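Local atomic coordinates of structure-specific endonuclease subunit SLX1 (Candida glabrata, PDB entry 4XLG), a protein that probably acts as the catalytic subunit of the SLX1-SLX4 structure-specific endonuclease, nicking branched DNA close to junctions during repair and recombination. Residues B[4-9]-B[292-297]; B[67-71]-B[123-128]; B[127-133]-B[158-164]. The protein carries 1 engineered substitution. All blocks are in the same frame, centred on the assembly; numbering follows the deposited sequence.

Overall arrangement
The contacts run from the zinc-binding part of SLX1 into its nuclease sheet. In contact 1 the N-terminal arm lies on helix 288-299, beyond the last zinc ligand, Cys282. Contact 2, about 13 Å away between centres, packs the loop after strand 60-67 against the turn after helix 121-124; Pro8 CD lies 3.3 Å from Pro70 O. Contact 3, about 11 Å from contact 2 between centres, shares Asp127 and Leu128 with it and pairs strand 129-132 with strand 160-168; Tyr67 N is 2.9 Å from Thr129 O, a probable hydrogen bond. Contacts 1 and 3, about 21 Å apart between centres and 9 Å between nearest atoms, do not touch. SLX4 reaches contacts 1 and 2, not 3.

Contact 1: residues B[4-9]-B[292-297]; sequences FQQIPD and IYYSIK
Residues 4-8 run extended, with psi near 134° to 152°, before Asp9 drops to helical angles; they lie along one side of helical residues 292-297. Gln6 CA is 5.9 Å from Ile296 CA, and Ile7 CA 5.2 Å from Tyr293 CA, so the arm runs against the helix direction, neighbouring residues meeting positions about one turn apart. Ile7 (chi1 m) points at the helix, its CD1 3.6 Å from Ile292 CG2 and its CB 3.8 Å from Tyr293 CD1; a branched aliphatic chain suits this buried spot. Ile296 CD1 meets the edge of the Phe4 ring at CD2, 4.2 Å away. Polar groups close the other end: Tyr293 OH (chi1 t) donates to Asp9 OD1 at 2.7 Å, and Lys297 NZ to Gln6 OE1 at 3.0 Å, while Gln6 NE2 folds back to Ile7 O (2.8 Å) and Asp9 OD1 (2.9 Å). An extended N-terminal segment thus packs on a helix, joining the arm before GIY-YIG strand 12-18 to the helix that follows the zinc sites.

Contact 2: residues B[67-71]-B[123-128]; sequences YGFPS and FRYMDL
Phe69 presents one ring face to Leu128, whose CD2 sits 3.8 Å from the ring centroid and 13° off the normal, a CH-pi contact. The ring belongs to the loop that leaves strand 60-67 of the GIY-YIG sheet for helix 72-84, and it packs on the connection from helix 121-124 to strand 129-132. That connection is a type I turn from Arg124 to Asp127, closed by a weak bond from Asp127 N to Arg124 O (3.4 Å); Met126 N also bonds Phe123 O (3.0 Å), and Asp127 takes positive phi (47/54°). Across the gap, Gly68 CA is 5.0 Å from Leu128 CA and Phe69 CA 6.5 Å from Met126 CA. Gly68 stands at 101/11°, where a CB would jam against the preceding carbonyl. Phe69 (chi1 m) also brings CE1 to 4.3 Å from Phe123 CD1, and Phe78 of helix 72-84 stacks edge-to-face with both rings. Water 3 lies 2.7 Å from Gly68 O and 2.8 Å from Met126 O. Met126 points toward the loop, and its long unbranched side chain (m, t, t) reaches two residues there: SD makes an oblique Met-aromatic contact with Phe69, 5.1 Å from the ring centroid, and lies 3.5 Å from Pro70 CD.

Contact 3: residues B[127-133]-B[158-164]; sequences DLTLHFF and NYTVSLS
Two neighbouring parallel strands of the mixed sheet, 129-132 and the start of outermost strand 160-168, pair here; the connection between them, partly unmodelled, carries helix 135-143, as in a beta-alpha-beta crossover. Their axes come within 4.6 Å at 17°. Thr129 pairs with Thr160, Leu130 with Val161, His131 with Ser162 and Phe132 with Leu163, CA atoms 4.6 to 4.8 Å apart. Backbone bonds alternate as in parallel sheet, from Thr160 N to Leu128 O (2.9 Å) and Leu130 N to Thr160 O (2.7 Å) on to Ser164 N to Phe132 O (3.0 Å). At the entrance, Asn158 ND2 gives a bond to Asp127 OD1 (2.9 Å). His131 (chi1 t) suits its place because each ring nitrogen can meet a serine hydroxyl: ND1 and Ser162 OG (2.9 Å), NE2 and Ser164 OG (2.8 Å), are hydrogen-bonded. Apolar Leu130, Phe132 and Val161 suit the opposite face, which helix 135-143 covers with Trp141 and Val137; helix 176-213 brings Leu193 to His131 and Phe133, and strand 60-67 pairs antiparallel on the other side of 129-132.

Contact 1: residues B[4-9]-B[292-297]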
loop_
_atom_site.group_PDB
_atom_site.type_symbol
_atom_site.label_atom_id
_atom_site.label_comp_id
_atom_site.label_asym_id
_atom_site.label_seq_id
_atom_site.Cartn_x
_atom_site.Cartn_y
_atom_site.Cartn_z
ATOM N N PHE B 4 10.499 -12.538 -7.926
ATOM C CA PHE B 4 9.815 -11.435 -7.255
ATOM C C PHE B 4 8.491 -11.913 -6.711
ATOM O O PHE B 4 7.899 -12.817 -7.269
ATOM C CB PHE B 4 9.601 -10.272 -8.216
ATOM C CG PHE B 4 10.845 -9.449 -8.453
ATOM C CD1 PHE B 4 12.073 -10.051 -8.703
ATOM C CD2 PHE B 4 10.772 -8.074 -8.465
ATOM C CE1 PHE B 4 13.217 -9.273 -8.936
ATOM C CE2 PHE B 4 11.901 -7.293 -8.678
ATOM C CZ PHE B 4 13.127 -7.886 -8.917
ATOM N N GLN B 5 8.007 -11.309 -5.639
ATOM C CA GLN B 5 6.650 -11.622 -5.209
ATOM C C GLN B 5 5.747 -10.524 -5.738
ATOM O O GLN B 5 6.123 -9.359 -5.822
ATOM C CB GLN B 5 6.541 -11.773 -3.692
ATOM C CG GLN B 5 6.785 -10.517 -2.899
ATOM C CD GLN B 5 6.697 -10.742 -1.373
ATOM O OE1 GLN B 5 7.293 -11.679 -0.822
ATOM N NE2 GLN B 5 6.007 -9.849 -0.699
ATOM N N GLN B 6 4.545 -10.899 -6.127
ATOM C CA GLN B 6 3.596 -9.892 -6.604
ATOM C C GLN B 6 3.128 -8.983 -5.489
ATOM O O GLN B 6 3.085 -9.364 -4.300
ATOM C CB GLN B 6 2.390 -10.575 -7.282
ATOM C CG GLN B 6 1.233 -10.904 -6.392
ATOM C CD GLN B 6 -0.086 -11.102 -7.178
ATOM O OE1 GLN B 6 -0.177 -12.037 -8.009
ATOM N NE2 GLN B 6 -1.097 -10.199 -6.961
ATOM N N ILE B 7 2.769 -7.756 -5.866
ATOM C CA ILE B 7 2.026 -6.855 -5.006
ATOM C C ILE B 7 0.593 -7.429 -4.868
ATOM O O ILE B 7 0.043 -7.905 -5.848
ATOM C CB ILE B 7 1.975 -5.460 -5.609
ATOM C CG1 ILE B 7 3.436 -4.885 -5.600
ATOM C CG2 ILE B 7 0.976 -4.550 -4.859
ATOM C CD1 ILE B 7 3.482 -3.395 -5.799
ATOM N N PRO B 8 0.049 -7.482 -3.647
ATOM C CA PRO B 8 -1.296 -8.079 -3.467
ATOM C C PRO B 8 -2.341 -7.409 -4.302
ATOM O O PRO B 8 -2.318 -6.176 -4.496
ATOM C CB PRO B 8 -1.646 -7.814 -1.973
ATOM C CG PRO B 8 -0.236 -7.756 -1.313
ATOM C CD PRO B 8 0.662 -7.047 -2.375
ATOM N N ASP B 9 -3.265 -8.225 -4.813
ATOM C CA ASP B 9 -4.445 -7.661 -5.458
ATOM C C ASP B 9 -5.184 -6.740 -4.508
ATOM O O ASP B 9 -5.698 -5.715 -4.914
ATOM C CB ASP B 9 -5.395 -8.801 -5.935
ATOM C CG ASP B 9 -4.700 -9.743 -6.912
ATOM O OD1 ASP B 9 -3.735 -9.328 -7.632
ATOM O OD2 ASP B 9 -5.052 -10.923 -6.945
ATOM N N ILE B 292 4.112 -0.750 -10.324
ATOM C CA ILE B 292 4.770 -1.999 -9.983
ATOM C C ILE B 292 3.801 -3.166 -9.907
ATOM O O ILE B 292 4.123 -4.314 -10.319
ATOM C CB ILE B 292 5.490 -1.863 -8.624
ATOM C CG1 ILE B 292 6.616 -0.765 -8.715
ATOM C CG2 ILE B 292 6.138 -3.191 -8.236
ATOM C CD1 ILE B 292 7.690 -1.005 -9.885
ATOM N N TYR B 293 2.615 -2.893 -9.363
ATOM C CA TYR B 293 1.590 -3.950 -9.277
ATOM C C TYR B 293 1.366 -4.587 -10.658
ATOM O O TYR B 293 1.487 -5.799 -10.830
ATOM C CB TYR B 293 0.255 -3.423 -8.746
ATOM C CG TYR B 293 -0.858 -4.457 -8.905
ATOM C CD1 TYR B 293 -0.980 -5.522 -7.989
ATOM C CD2 TYR B 293 -1.729 -4.401 -10.007
ATOM C CE1 TYR B 293 -1.972 -6.540 -8.178
ATOM C CE2 TYR B 293 -2.724 -5.395 -10.211
ATOM C CZ TYR B 293 -2.827 -6.455 -9.283
ATOM O OH TYR B 293 -3.770 -7.389 -9.451
ATOM N N TYR B 294 1.107 -3.755 -11.655
ATOM C CA TYR B 294 0.805 -4.339 -12.951
ATOM C C TYR B 294 2.069 -4.924 -13.603
ATOM O O TYR B 294 2.006 -5.953 -14.286
ATOM C CB TYR B 294 0.173 -3.287 -13.859
ATOM C CG TYR B 294 -1.232 -2.943 -13.404
ATOM C CD1 TYR B 294 -2.277 -3.864 -13.572
ATOM C CD2 TYR B 294 -1.502 -1.725 -12.786
ATOM C CE1 TYR B 294 -3.579 -3.575 -13.127
ATOM C CE2 TYR B 294 -2.798 -1.409 -12.352
ATOM C CZ TYR B 294 -3.822 -2.346 -12.494
ATOM O OH TYR B 294 -5.115 -2.048 -12.097
ATOM N N SER B 295 3.193 -4.246 -13.393
ATOM C CA SER B 295 4.447 -4.655 -13.993
ATOM C C SER B 295 4.796 -6.077 -13.602
ATOM O O SER B 295 5.058 -6.942 -14.444
ATOM C CB SER B 295 5.592 -3.687 -13.572
ATOM O OG SER B 295 6.716 -3.993 -14.385
ATOM N N ILE B 296 4.784 -6.334 -12.315
ATOM C CA ILE B 296 5.173 -7.652 -11.829
ATOM C C ILE B 296 4.126 -8.701 -12.136
ATOM O O ILE B 296 4.454 -9.800 -12.582
ATOM C CB ILE B 296 5.427 -7.609 -10.307
ATOM C CG1 ILE B 296 6.635 -6.725 -10.011
ATOM C CG2 ILE B 296 5.591 -9.020 -9.740
ATOM C CD1 ILE B 296 6.837 -6.597 -8.509
ATOM N N LYS B 297 2.844 -8.354 -12.000
ATOM C CA LYS B 297 1.827 -9.380 -12.236
ATOM C C LYS B 297 1.751 -9.790 -13.709
ATOM O O LYS B 297 1.467 -10.956 -14.033
ATOM C CB LYS B 297 0.465 -8.881 -11.760
ATOM C CG LYS B 297 -0.561 -10.025 -11.732
ATOM C CD LYS B 297 -1.689 -9.599 -10.837
ATOM C CE LYS B 297 -2.718 -10.706 -10.733
ATOM N NZ LYS B 297 -2.143 -11.987 -10.249
HETATM O O HOH W 1 1.813 -7.509 -8.622
HETATM O O HOH W 2 -3.912 -12.934 -8.148
#

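Contact 2: residues B[67-71]-B[123-128]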
loop_
_atom_site.group_PDB
_atom_site.type_symbol
_atom_site.label_atom_id
_atom_site.label_comp_id
_atom_site.label_asym_id
_atom_site.label_seq_id
_atom_site.Cartn_x
_atom_site.Cartn_y
_atom_site.Cartn_z
ATOM N N TYR B 67 -6.022 0.709 2.135
ATOM C CA TYR B 67 -5.547 -0.404 1.306
ATOM C C TYR B 67 -4.601 0.149 0.226
ATOM O O TYR B 67 -4.286 1.351 0.219
ATOM C CB TYR B 67 -6.740 -1.191 0.703
ATOM C CG TYR B 67 -7.602 -0.417 -0.288
ATOM C CD1 TYR B 67 -8.588 0.480 0.149
ATOM C CD2 TYR B 67 -7.443 -0.621 -1.676
ATOM C CE1 TYR B 67 -9.384 1.172 -0.756
ATOM C CE2 TYR B 67 -8.253 0.080 -2.592
ATOM C CZ TYR B 67 -9.230 0.961 -2.111
ATOM O OH TYR B 67 -10.004 1.647 -3.020
ATOM N N GLY B 68 -4.089 -0.738 -0.602
ATOM C CA GLY B 68 -3.067 -0.346 -1.597
ATOM C C GLY B 68 -1.660 -0.733 -1.156
ATOM O O GLY B 68 -0.679 -0.291 -1.777
ATOM N N PHE B 69 -1.530 -1.540 -0.089
ATOM C CA PHE B 69 -0.200 -1.909 0.412
ATOM C C PHE B 69 0.582 -2.758 -0.580
ATOM O O PHE B 69 0.005 -3.610 -1.240
ATOM C CB PHE B 69 -0.321 -2.672 1.729
ATOM C CG PHE B 69 -0.762 -1.774 2.870
ATOM C CD1 PHE B 69 0.176 -0.955 3.487
ATOM C CD2 PHE B 69 -2.093 -1.700 3.256
ATOM C CE1 PHE B 69 -0.188 -0.075 4.513
ATOM C CE2 PHE B 69 -2.472 -0.834 4.291
ATOM C CZ PHE B 69 -1.513 -0.022 4.934
ATOM N N PRO B 70 1.891 -2.508 -0.680
ATOM C CA PRO B 70 2.686 -3.218 -1.683
ATOM C C PRO B 70 2.984 -4.656 -1.247
ATOM O O PRO B 70 3.512 -5.434 -2.042
ATOM C CB PRO B 70 3.984 -2.387 -1.774
ATOM C CG PRO B 70 4.067 -1.612 -0.431
ATOM C CD PRO B 70 2.588 -1.332 -0.114
ATOM N N SER B 71 2.742 -4.982 0.024
ATOM C CA SER B 71 3.026 -6.345 0.511
ATOM C C SER B 71 2.230 -6.566 1.754
ATOM O O SER B 71 1.851 -5.616 2.433
ATOM C CB SER B 71 4.524 -6.573 0.837
ATOM O OG SER B 71 4.989 -5.616 1.819
ATOM N N PHE B 123 5.489 5.169 4.663
ATOM C CA PHE B 123 4.222 4.816 4.029
ATOM C C PHE B 123 3.850 5.765 2.879
ATOM O O PHE B 123 3.048 5.412 2.029
ATOM C CB PHE B 123 3.109 4.783 5.076
ATOM C CG PHE B 123 3.329 3.718 6.108
ATOM C CD1 PHE B 123 3.200 2.349 5.757
ATOM C CD2 PHE B 123 3.669 4.070 7.430
ATOM C CE1 PHE B 123 3.438 1.356 6.724
ATOM C CE2 PHE B 123 3.915 3.075 8.396
ATOM C CZ PHE B 123 3.796 1.725 8.049
ATOM N N ARG B 124 4.418 6.972 2.863
ATOM C CA ARG B 124 4.178 7.911 1.756
ATOM C C ARG B 124 4.510 7.330 0.397
ATOM O O ARG B 124 3.843 7.626 -0.568
ATOM C CB ARG B 124 5.000 9.201 1.924
ATOM C CG ARG B 124 4.200 10.263 2.626
ATOM C CD ARG B 124 5.089 11.573 2.746
ATOM N NE ARG B 124 4.425 12.610 3.535
ATOM N N TYR B 125 5.545 6.497 0.325
ATOM C CA TYR B 125 5.905 5.879 -0.960
ATOM C C TYR B 125 4.805 4.995 -1.551
ATOM O O TYR B 125 4.809 4.680 -2.737
ATOM C CB TYR B 125 7.169 5.042 -0.786
ATOM C CG TYR B 125 8.419 5.828 -0.632
ATOM C CD1 TYR B 125 9.006 6.432 -1.736
ATOM C CD2 TYR B 125 9.069 5.936 0.618
ATOM C CE1 TYR B 125 10.210 7.104 -1.620
ATOM C CE2 TYR B 125 10.244 6.644 0.757
ATOM C CZ TYR B 125 10.793 7.245 -0.356
ATOM O OH TYR B 125 11.983 7.887 -0.290
ATOM N N MET B 126 3.875 4.570 -0.711
ATOM C CA MET B 126 2.880 3.589 -1.158
ATOM C C MET B 126 1.634 4.196 -1.769
ATOM O O MET B 126 0.843 3.434 -2.372
ATOM C CB MET B 126 2.495 2.675 0.036
ATOM C CG MET B 126 3.730 2.007 0.676
ATOM S SD MET B 126 3.205 1.241 2.237
ATOM C CE MET B 126 4.797 0.872 2.956
ATOM N N ASP B 127 1.441 5.524 -1.623
ATOM C CA ASP B 127 0.227 6.194 -2.181
ATOM C C ASP B 127 -1.040 5.412 -1.820
ATOM O O ASP B 127 -1.858 5.036 -2.699
ATOM C CB ASP B 127 0.301 6.342 -3.713
ATOM C CG ASP B 127 1.376 7.334 -4.155
ATOM O OD1 ASP B 127 1.677 8.301 -3.406
ATOM O OD2 ASP B 127 1.962 7.115 -5.232
ATOM N N LEU B 128 -1.215 5.169 -0.516
ATOM C CA LEU B 128 -2.323 4.354 -0.017
ATOM C C LEU B 128 -3.671 5.016 -0.240
ATOM O O LEU B 128 -3.768 6.228 -0.496
ATOM C CB LEU B 128 -2.122 4.073 1.490
ATOM C CG LEU B 128 -0.781 3.321 1.737
ATOM C CD1 LEU B 128 -0.472 3.344 3.208
ATOM C CD2 LEU B 128 -0.936 1.827 1.209
HETATM O O HOH W 3 -1.242 1.874 -3.270
#

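Contact 3: residues B[127-133]-B[158-164]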
loop_
_atom_site.group_PDB
_atom_site.type_symbol
_atom_site.label_atom_id
_atom_site.label_comp_id
_atom_site.label_asym_id
_atom_site.label_seq_id
_atom_site.Cartn_x
_atom_site.Cartn_y
_atom_site.Cartn_z
ATOM N N ASP B 127 1.441 5.524 -1.623
ATOM C CA ASP B 127 0.227 6.194 -2.181
ATOM C C ASP B 127 -1.040 5.412 -1.820
ATOM O O ASP B 127 -1.858 5.036 -2.699
ATOM C CB ASP B 127 0.301 6.342 -3.713
ATOM C CG ASP B 127 1.376 7.334 -4.155
ATOM O OD1 ASP B 127 1.677 8.301 -3.406
ATOM O OD2 ASP B 127 1.962 7.115 -5.232
ATOM N N LEU B 128 -1.215 5.169 -0.516
ATOM C CA LEU B 128 -2.323 4.354 -0.017
ATOM C C LEU B 128 -3.671 5.016 -0.240
ATOM O O LEU B 128 -3.768 6.228 -0.496
ATOM C CB LEU B 128 -2.122 4.073 1.490
ATOM C CG LEU B 128 -0.781 3.321 1.737
ATOM C CD1 LEU B 128 -0.472 3.344 3.208
ATOM C CD2 LEU B 128 -0.936 1.827 1.209
ATOM N N THR B 129 -4.720 4.205 -0.118
ATOM C CA THR B 129 -6.071 4.736 -0.193
ATOM C C THR B 129 -6.747 4.552 1.153
ATOM O O THR B 129 -6.778 3.426 1.677
ATOM C CB THR B 129 -6.900 4.023 -1.297
ATOM O OG1 THR B 129 -6.333 4.368 -2.580
ATOM C CG2 THR B 129 -8.421 4.446 -1.267
ATOM N N LEU B 130 -7.305 5.641 1.689
ATOM C CA LEU B 130 -8.085 5.574 2.932
ATOM C C LEU B 130 -9.581 5.591 2.522
ATOM O O LEU B 130 -10.059 6.575 1.960
ATOM C CB LEU B 130 -7.736 6.780 3.837
ATOM C CG LEU B 130 -8.726 7.051 4.983
ATOM C CD1 LEU B 130 -8.814 5.834 5.921
ATOM C CD2 LEU B 130 -8.221 8.334 5.682
ATOM N N HIS B 131 -10.302 4.514 2.826
ATOM C CA HIS B 131 -11.697 4.404 2.392
ATOM C C HIS B 131 -12.613 4.339 3.616
ATOM O O HIS B 131 -12.389 3.474 4.490
ATOM C CB HIS B 131 -11.932 3.118 1.589
ATOM C CG HIS B 131 -13.360 2.992 1.136
ATOM N ND1 HIS B 131 -13.843 3.622 0.005
ATOM C CD2 HIS B 131 -14.438 2.398 1.725
ATOM C CE1 HIS B 131 -15.145 3.411 -0.099
ATOM N NE2 HIS B 131 -15.525 2.652 0.921
ATOM N N PHE B 132 -13.643 5.194 3.651
ATOM C CA PHE B 132 -14.667 5.135 4.721
ATOM C C PHE B 132 -15.961 4.471 4.280
ATOM O O PHE B 132 -16.467 4.747 3.189
ATOM C CB PHE B 132 -15.003 6.574 5.208
ATOM C CG PHE B 132 -13.850 7.200 5.897
ATOM C CD1 PHE B 132 -13.614 6.899 7.246
ATOM C CD2 PHE B 132 -12.979 8.047 5.222
ATOM C CE1 PHE B 132 -12.514 7.452 7.937
ATOM C CE2 PHE B 132 -11.882 8.660 5.905
ATOM C CZ PHE B 132 -11.633 8.347 7.263
ATOM N N PHE B 133 -16.484 3.592 5.127
ATOM C CA PHE B 133 -17.772 2.962 4.885
ATOM C C PHE B 133 -18.859 3.654 5.665
ATOM O O PHE B 133 -20.065 3.341 5.532
ATOM C CB PHE B 133 -17.734 1.511 5.319
ATOM C CG PHE B 133 -16.712 0.695 4.574
ATOM C CD1 PHE B 133 -16.982 0.298 3.234
ATOM C CD2 PHE B 133 -15.499 0.335 5.189
ATOM C CE1 PHE B 133 -16.041 -0.486 2.537
ATOM C CE2 PHE B 133 -14.537 -0.464 4.501
ATOM C CZ PHE B 133 -14.817 -0.880 3.168
ATOM N N ASN B 158 -0.696 12.939 -1.147
ATOM C CA ASN B 158 -0.443 11.877 -2.143
ATOM C C ASN B 158 -1.319 10.608 -1.929
ATOM O O ASN B 158 -1.531 9.796 -2.866
ATOM C CB ASN B 158 1.023 11.472 -2.123
ATOM C CG ASN B 158 1.412 10.850 -0.800
ATOM O OD1 ASN B 158 1.169 11.433 0.274
ATOM N ND2 ASN B 158 1.961 9.647 -0.855
ATOM N N TYR B 159 -1.798 10.422 -0.702
ATOM C CA TYR B 159 -2.747 9.334 -0.457
ATOM C C TYR B 159 -4.122 9.762 -0.997
ATOM O O TYR B 159 -4.335 10.937 -1.277
ATOM C CB TYR B 159 -2.808 8.963 1.034
ATOM C CG TYR B 159 -3.218 10.094 1.939
ATOM C CD1 TYR B 159 -2.245 10.879 2.572
ATOM C CD2 TYR B 159 -4.560 10.369 2.182
ATOM C CE1 TYR B 159 -2.616 11.932 3.405
ATOM C CE2 TYR B 159 -4.934 11.411 3.022
ATOM C CZ TYR B 159 -3.959 12.189 3.618
ATOM O OH TYR B 159 -4.325 13.224 4.447
ATOM N N THR B 160 -5.006 8.792 -1.232
ATOM C CA THR B 160 -6.360 9.010 -1.750
ATOM C C THR B 160 -7.365 8.784 -0.614
ATOM O O THR B 160 -7.154 7.906 0.225
ATOM C CB THR B 160 -6.658 8.034 -2.926
ATOM O OG1 THR B 160 -5.746 8.334 -3.961
ATOM C CG2 THR B 160 -8.104 8.196 -3.492
ATOM N N VAL B 161 -8.427 9.592 -0.575
ATOM C CA VAL B 161 -9.516 9.369 0.413
ATOM C C VAL B 161 -10.815 9.129 -0.340
ATOM O O VAL B 161 -11.137 9.891 -1.279
ATOM C CB VAL B 161 -9.680 10.572 1.404
ATOM C CG1 VAL B 161 -10.725 10.193 2.467
ATOM C CG2 VAL B 161 -8.350 10.820 2.080
ATOM N N SER B 162 -11.562 8.089 0.040
ATOM C CA SER B 162 -12.820 7.822 -0.642
ATOM C C SER B 162 -13.889 7.479 0.390
ATOM O O SER B 162 -13.581 7.150 1.543
ATOM C CB SER B 162 -12.668 6.706 -1.695
ATOM O OG SER B 162 -12.067 5.545 -1.133
ATOM N N LEU B 163 -15.140 7.573 -0.060
ATOM C CA LEU B 163 -16.299 7.340 0.820
ATOM C C LEU B 163 -17.306 6.520 0.036
ATOM O O LEU B 163 -17.619 6.859 -1.131
ATOM C CB LEU B 163 -16.931 8.677 1.271
ATOM C CG LEU B 163 -18.250 8.550 2.060
ATOM C CD1 LEU B 163 -17.986 8.005 3.462
ATOM C CD2 LEU B 163 -18.941 9.967 2.146
ATOM N N SER B 164 -17.791 5.442 0.639
ATOM C CA SER B 164 -18.739 4.577 -0.059
ATOM C C SER B 164 -19.959 5.322 -0.546
ATOM O O SER B 164 -20.504 6.141 0.171
ATOM C CB SER B 164 -19.213 3.453 0.863
ATOM O OG SER B 164 -18.280 2.403 0.919
#